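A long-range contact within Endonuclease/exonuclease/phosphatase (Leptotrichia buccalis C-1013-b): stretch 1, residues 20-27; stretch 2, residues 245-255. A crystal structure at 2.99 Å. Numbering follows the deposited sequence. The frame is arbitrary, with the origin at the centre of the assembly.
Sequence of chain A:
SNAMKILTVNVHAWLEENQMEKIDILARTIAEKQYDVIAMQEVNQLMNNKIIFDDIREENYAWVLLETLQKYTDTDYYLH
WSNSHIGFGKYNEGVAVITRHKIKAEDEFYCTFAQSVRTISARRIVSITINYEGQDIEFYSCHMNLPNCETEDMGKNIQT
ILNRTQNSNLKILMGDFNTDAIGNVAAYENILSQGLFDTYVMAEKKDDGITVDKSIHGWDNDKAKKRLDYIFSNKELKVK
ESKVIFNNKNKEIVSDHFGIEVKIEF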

HETATM    1  N   MSE A  20       8.136  17.058  -7.012  1.00 33.29           N
HETATM    2  CA  MSE A  20       8.955  16.439  -8.062  1.00 34.06           C
HETATM    3  C   MSE A  20      10.210  15.783  -7.529  1.00 34.66           C
HETATM    4  O   MSE A  20      10.583  14.694  -7.984  1.00 34.98           O
HETATM    5  CB  MSE A  20       9.326  17.419  -9.173  1.00 34.55           C
HETATM    6  CG  MSE A  20       8.157  17.968  -9.937  1.00 36.99           C
HETATM    7 SE   MSE A  20       6.843  16.605 -10.498  0.75 41.52          SE
HETATM    8  CE  MSE A  20       5.344  17.750 -10.021  1.00 42.34           C
ATOM      9  N   GLU A  21      10.864  16.445  -6.577  1.00 35.11           N
ATOM     10  CA  GLU A  21      12.033  15.873  -5.938  1.00 35.98           C
ATOM     11  C   GLU A  21      11.646  14.625  -5.151  1.00 34.59           C
ATOM     12  O   GLU A  21      12.350  13.633  -5.170  1.00 34.68           O
ATOM     13  CB  GLU A  21      12.723  16.881  -5.031  1.00 37.18           C
ATOM     14  CG  GLU A  21      14.211  16.588  -4.907  1.00 43.78           C
ATOM     15  CD  GLU A  21      14.888  17.203  -3.659  1.00 51.59           C
ATOM     16  OE1 GLU A  21      14.605  18.396  -3.318  1.00 53.87           O
ATOM     17  OE2 GLU A  21      15.735  16.478  -3.041  1.00 55.17           O
ATOM     18  N   LYS A  22      10.507  14.680  -4.476  1.00 33.32           N
ATOM     19  CA  LYS A  22      10.036  13.561  -3.675  1.00 32.09           C
ATOM     20  C   LYS A  22       9.727  12.330  -4.535  1.00 31.29           C
ATOM     21  O   LYS A  22      10.138  11.208  -4.192  1.00 31.13           O
ATOM     22  CB  LYS A  22       8.837  13.982  -2.828  1.00 31.83           C
ATOM     23  CG  LYS A  22       9.234  14.755  -1.595  1.00 32.24           C
ATOM     24  CD  LYS A  22       8.050  15.417  -0.941  1.00 32.61           C
ATOM     25  CE  LYS A  22       8.464  16.039   0.384  1.00 33.80           C
ATOM     26  NZ  LYS A  22       7.451  16.987   0.956  1.00 34.50           N
ATOM     27  N   ILE A  23       9.022  12.538  -5.652  1.00 30.48           N
ATOM     28  CA  ILE A  23       8.878  11.491  -6.672  1.00 29.93           C
ATOM     29  C   ILE A  23      10.257  10.953  -7.055  1.00 30.58           C
ATOM     30  O   ILE A  23      10.477   9.751  -7.042  1.00 30.52           O
ATOM     31  CB  ILE A  23       8.145  11.987  -7.935  1.00 29.58           C
ATOM     32  CG1 ILE A  23       6.662  12.155  -7.647  1.00 28.91           C
ATOM     33  CG2 ILE A  23       8.324  11.013  -9.084  1.00 29.00           C
ATOM     34  CD1 ILE A  23       5.937  12.976  -8.690  1.00 28.87           C
ATOM     35  N   ASP A  24      11.192  11.844  -7.359  1.00 31.33           N
ATOM     36  CA  ASP A  24      12.506  11.415  -7.771  1.00 32.51           C
ATOM     37  C   ASP A  24      13.212  10.545  -6.724  1.00 32.75           C
ATOM     38  O   ASP A  24      13.796   9.524  -7.076  1.00 32.95           O
ATOM     39  CB  ASP A  24      13.364  12.607  -8.147  1.00 33.22           C
ATOM     40  CG  ASP A  24      14.453  12.240  -9.130  1.00 35.33           C
ATOM     41  OD1 ASP A  24      14.096  11.848 -10.275  1.00 36.55           O
ATOM     42  OD2 ASP A  24      15.654  12.352  -8.758  1.00 36.89           O
ATOM     43  N   ILE A  25      13.152  10.952  -5.452  1.00 32.68           N
ATOM     44  CA  ILE A  25      13.672  10.158  -4.335  1.00 32.71           C
ATOM     45  C   ILE A  25      13.060   8.756  -4.359  1.00 32.28           C
ATOM     46  O   ILE A  25      13.756   7.748  -4.271  1.00 32.57           O
ATOM     47  CB  ILE A  25      13.279  10.742  -2.955  1.00 32.74           C
ATOM     48  CG1 ILE A  25      13.556  12.252  -2.825  1.00 33.44           C
ATOM     49  CG2 ILE A  25      13.878   9.894  -1.837  1.00 33.06           C
ATOM     50  CD1 ILE A  25      14.896  12.616  -2.325  1.00 35.30           C
ATOM     51  N   LEU A  26      11.739   8.700  -4.454  1.00 31.58           N
ATOM     52  CA  LEU A  26      11.032   7.429  -4.445  1.00 31.01           C
ATOM     53  C   LEU A  26      11.494   6.556  -5.591  1.00 31.35           C
ATOM     54  O   LEU A  26      11.871   5.416  -5.371  1.00 31.46           O
ATOM     55  CB  LEU A  26       9.530   7.672  -4.530  1.00 30.58           C
ATOM     56  CG  LEU A  26       8.524   6.529  -4.503  1.00 29.97           C
ATOM     57  CD1 LEU A  26       8.790   5.524  -3.378  1.00 29.29           C
ATOM     58  CD2 LEU A  26       7.150   7.177  -4.360  1.00 30.05           C
ATOM     59  N   ALA A  27      11.482   7.106  -6.804  1.00 31.84           N
ATOM     60  CA  ALA A  27      11.925   6.397  -8.001  1.00 32.87           C
ATOM     61  C   ALA A  27      13.347   5.858  -7.874  1.00 34.34           C
ATOM     62  O   ALA A  27      13.543   4.653  -7.999  1.00 34.75           O
ATOM     63  CB  ALA A  27      11.786   7.268  -9.225  1.00 32.67           C
TER
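Stretch 2 245-255: IFNNKNKEIVS

Stretch 1 is helical throughout. Stretch 2 is mostly irregular loop and packs on the helix face that carries Lys-22, Ile-25 and Leu-26. From Glu-252 to Ser-255 its backbone runs across the helix rather than along it. No hydrogen bond joins them; the contact is mainly apolar. The backbones come closest where Val-254 CA lies 4.7 Å from Lys-22 CA.

Val-254 is the centre of the contact. Its chi1 is m, and its CG1 lies 3.4 Å from Lys-22 O and 3.6 Å from Ile-25 CB. Lys-22 O is already taken by the helix bond from Leu-26 N, so the methyl packs against a satisfied carbonyl. Lys-22 has chi1 m and then runs extended, t at chi2 to chi4. Its CG passes 3.6 Å from Ile-253 O, and its NZ is hydrogen-bonded elsewhere in the structure.

Ile-25 points toward stretch 2 with both chi angles m. This places CD1 3.3 Å from Glu-252 OE1, while CG2 lies 4.3 Å from Phe-246 CE1. Leu-26, t at chi1 and p at chi2, brings CD1 to 3.7 Å from Phe-246 CE2. Phe-246, chi1 m, meets both residues obliquely. Its backbone is left-handed, phi/psi 65/53.

Glu-252 OE2 lies 4.3 Å from Glu-21 OE2, a pair of like charges. Within the loop, Asn-248 OD1 accepts from Ile-253 N at 3.1 Å.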

ATOM      1  N   ILE A 245      11.153   3.204   6.090  1.00 39.22           N
ATOM      2  CA  ILE A 245      11.937   3.894   5.075  1.00 38.59           C
ATOM      3  C   ILE A 245      11.278   5.245   4.724  1.00 38.00           C
ATOM      4  O   ILE A 245      10.060   5.438   4.942  1.00 37.53           O
ATOM      5  CB  ILE A 245      12.179   2.986   3.832  1.00 38.56           C
ATOM      6  CG1 ILE A 245      13.091   3.667   2.819  1.00 38.30           C
ATOM      7  CG2 ILE A 245      10.872   2.563   3.195  1.00 37.33           C
ATOM      8  CD1 ILE A 245      13.673   2.726   1.809  1.00 38.70           C
ATOM      9  N   PHE A 246      12.092   6.169   4.204  1.00 38.35           N
ATOM     10  CA  PHE A 246      11.683   7.546   3.861  1.00 37.87           C
ATOM     11  C   PHE A 246      11.277   8.333   5.092  1.00 38.70           C
ATOM     12  O   PHE A 246      10.192   8.908   5.137  1.00 38.36           O
ATOM     13  CB  PHE A 246      10.571   7.578   2.802  1.00 36.45           C
ATOM     14  CG  PHE A 246      10.877   6.772   1.582  1.00 35.24           C
ATOM     15  CD1 PHE A 246      12.050   6.982   0.870  1.00 34.60           C
ATOM     16  CD2 PHE A 246       9.993   5.799   1.140  1.00 33.32           C
ATOM     17  CE1 PHE A 246      12.340   6.228  -0.260  1.00 34.62           C
ATOM     18  CE2 PHE A 246      10.270   5.041   0.009  1.00 33.24           C
ATOM     19  CZ  PHE A 246      11.443   5.255  -0.696  1.00 33.91           C
ATOM     20  N   ASN A 247      12.164   8.356   6.080  1.00 41.12           N
ATOM     21  CA  ASN A 247      11.890   8.983   7.361  1.00 42.66           C
ATOM     22  C   ASN A 247      13.047   9.886   7.794  1.00 44.62           C
ATOM     23  O   ASN A 247      13.273  10.093   8.988  1.00 44.94           O
ATOM     24  CB  ASN A 247      11.656   7.896   8.404  1.00 43.05           C
ATOM     25  CG  ASN A 247      12.882   7.020   8.621  1.00 44.06           C
ATOM     26  OD1 ASN A 247      13.851   7.078   7.865  1.00 44.69           O
ATOM     27  ND2 ASN A 247      12.843   6.206   9.662  1.00 44.81           N
ATOM     28  N   ASN A 248      13.771  10.406   6.803  1.00 50.03           N
ATOM     29  CA  ASN A 248      15.033  11.156   6.976  1.00 53.20           C
ATOM     30  C   ASN A 248      16.156  10.444   7.732  1.00 55.21           C
ATOM     31  O   ASN A 248      17.212  11.044   7.968  1.00 56.73           O
ATOM     32  CB  ASN A 248      14.808  12.579   7.510  1.00 54.07           C
ATOM     33  CG  ASN A 248      14.161  13.492   6.476  1.00 54.76           C
ATOM     34  OD1 ASN A 248      14.361  13.339   5.265  1.00 54.87           O
ATOM     35  ND2 ASN A 248      13.379  14.452   6.954  1.00 56.11           N
ATOM     36  N   LYS A 249      15.922   9.182   8.101  1.00 55.27           N
ATOM     37  CA  LYS A 249      16.946   8.323   8.695  1.00 56.93           C
ATOM     38  C   LYS A 249      17.387   7.289   7.667  1.00 55.73           C
ATOM     39  O   LYS A 249      18.500   7.355   7.158  1.00 57.02           O
ATOM     40  CB  LYS A 249      16.444   7.660   9.980  1.00 57.56           C
ATOM     41  CG  LYS A 249      16.709   8.489  11.233  1.00 61.80           C
ATOM     42  CD  LYS A 249      15.850   8.058  12.416  1.00 66.18           C
ATOM     43  CE  LYS A 249      14.478   8.725  12.365  1.00 66.93           C
ATOM     44  NZ  LYS A 249      13.469   7.998  13.184  1.00 67.83           N
ATOM     45  N   ASN A 250      16.503   6.345   7.355  1.00 52.75           N
ATOM     46  CA  ASN A 250      16.688   5.458   6.215  1.00 50.50           C
ATOM     47  C   ASN A 250      15.988   6.095   5.001  1.00 48.68           C
ATOM     48  O   ASN A 250      14.799   5.859   4.758  1.00 47.28           O
ATOM     49  CB  ASN A 250      16.144   4.061   6.557  1.00 49.59           C
ATOM     50  CG  ASN A 250      16.167   3.090   5.375  1.00 47.97           C
ATOM     51  OD1 ASN A 250      17.116   3.043   4.598  1.00 47.80           O
ATOM     52  ND2 ASN A 250      15.112   2.295   5.256  1.00 45.89           N
ATOM     53  N   LYS A 251      16.729   6.946   4.281  1.00 48.62           N
ATOM     54  CA  LYS A 251      16.221   7.678   3.097  1.00 47.12           C
ATOM     55  C   LYS A 251      15.341   8.902   3.402  1.00 45.95           C
ATOM     56  O   LYS A 251      14.622   8.925   4.403  1.00 45.22           O
ATOM     57  CB  LYS A 251      15.490   6.732   2.139  1.00 46.02           C
ATOM     58  CG  LYS A 251      16.238   6.408   0.869  1.00 47.11           C
ATOM     59  CD  LYS A 251      17.295   5.350   1.068  1.00 48.62           C
ATOM     60  CE  LYS A 251      18.114   5.219  -0.199  1.00 50.31           C
ATOM     61  NZ  LYS A 251      19.396   4.545   0.082  1.00 52.04           N
ATOM     62  N   GLU A 252      15.396   9.898   2.517  1.00 45.58           N
ATOM     63  CA  GLU A 252      14.630  11.155   2.664  1.00 45.08           C
ATOM     64  C   GLU A 252      13.089  11.030   2.631  1.00 41.68           C
ATOM     65  O   GLU A 252      12.563  10.105   2.030  1.00 41.12           O
ATOM     66  CB  GLU A 252      15.085  12.157   1.605  1.00 46.89           C
ATOM     67  CG  GLU A 252      16.507  12.642   1.802  1.00 53.32           C
ATOM     68  CD  GLU A 252      17.113  13.232   0.533  1.00 59.85           C
ATOM     69  OE1 GLU A 252      17.515  12.453  -0.370  1.00 61.28           O
ATOM     70  OE2 GLU A 252      17.201  14.478   0.448  1.00 62.77           O
ATOM     71  N   ILE A 253      12.386  11.971   3.267  1.00 39.62           N
ATOM     72  CA  ILE A 253      10.912  11.961   3.361  1.00 36.64           C
ATOM     73  C   ILE A 253      10.233  12.212   1.997  1.00 35.12           C
ATOM     74  O   ILE A 253      10.614  13.134   1.290  1.00 35.86           O
ATOM     75  CB  ILE A 253      10.421  12.977   4.444  1.00 36.76           C
ATOM     76  CG1 ILE A 253      10.527  12.359   5.840  1.00 37.21           C
ATOM     77  CG2 ILE A 253       8.984  13.411   4.214  1.00 35.85           C
ATOM     78  CD1 ILE A 253      10.106  13.293   6.990  1.00 37.47           C
ATOM     79  N   VAL A 254       9.242  11.399   1.625  1.00 32.91           N
ATOM     80  CA  VAL A 254       8.540  11.583   0.336  1.00 31.68           C
ATOM     81  C   VAL A 254       7.030  11.759   0.461  1.00 31.30           C
ATOM     82  O   VAL A 254       6.339  11.988  -0.531  1.00 31.04           O
ATOM     83  CB  VAL A 254       8.805  10.434  -0.665  1.00 31.20           C
ATOM     84  CG1 VAL A 254      10.290  10.277  -0.913  1.00 31.67           C
ATOM     85  CG2 VAL A 254       8.178   9.128  -0.182  1.00 29.91           C
ATOM     86  N   SER A 255       6.524  11.654   1.681  1.00 31.78           N
ATOM     87  CA  SER A 255       5.103  11.782   1.927  1.00 32.47           C
ATOM     88  C   SER A 255       4.827  12.321   3.332  1.00 33.63           C
ATOM     89  O   SER A 255       5.738  12.789   4.013  1.00 34.01           O
ATOM     90  CB  SER A 255       4.463  10.420   1.749  1.00 32.13           C
ATOM     91  OG  SER A 255       3.071  10.501   1.940  1.00 33.07           O
TER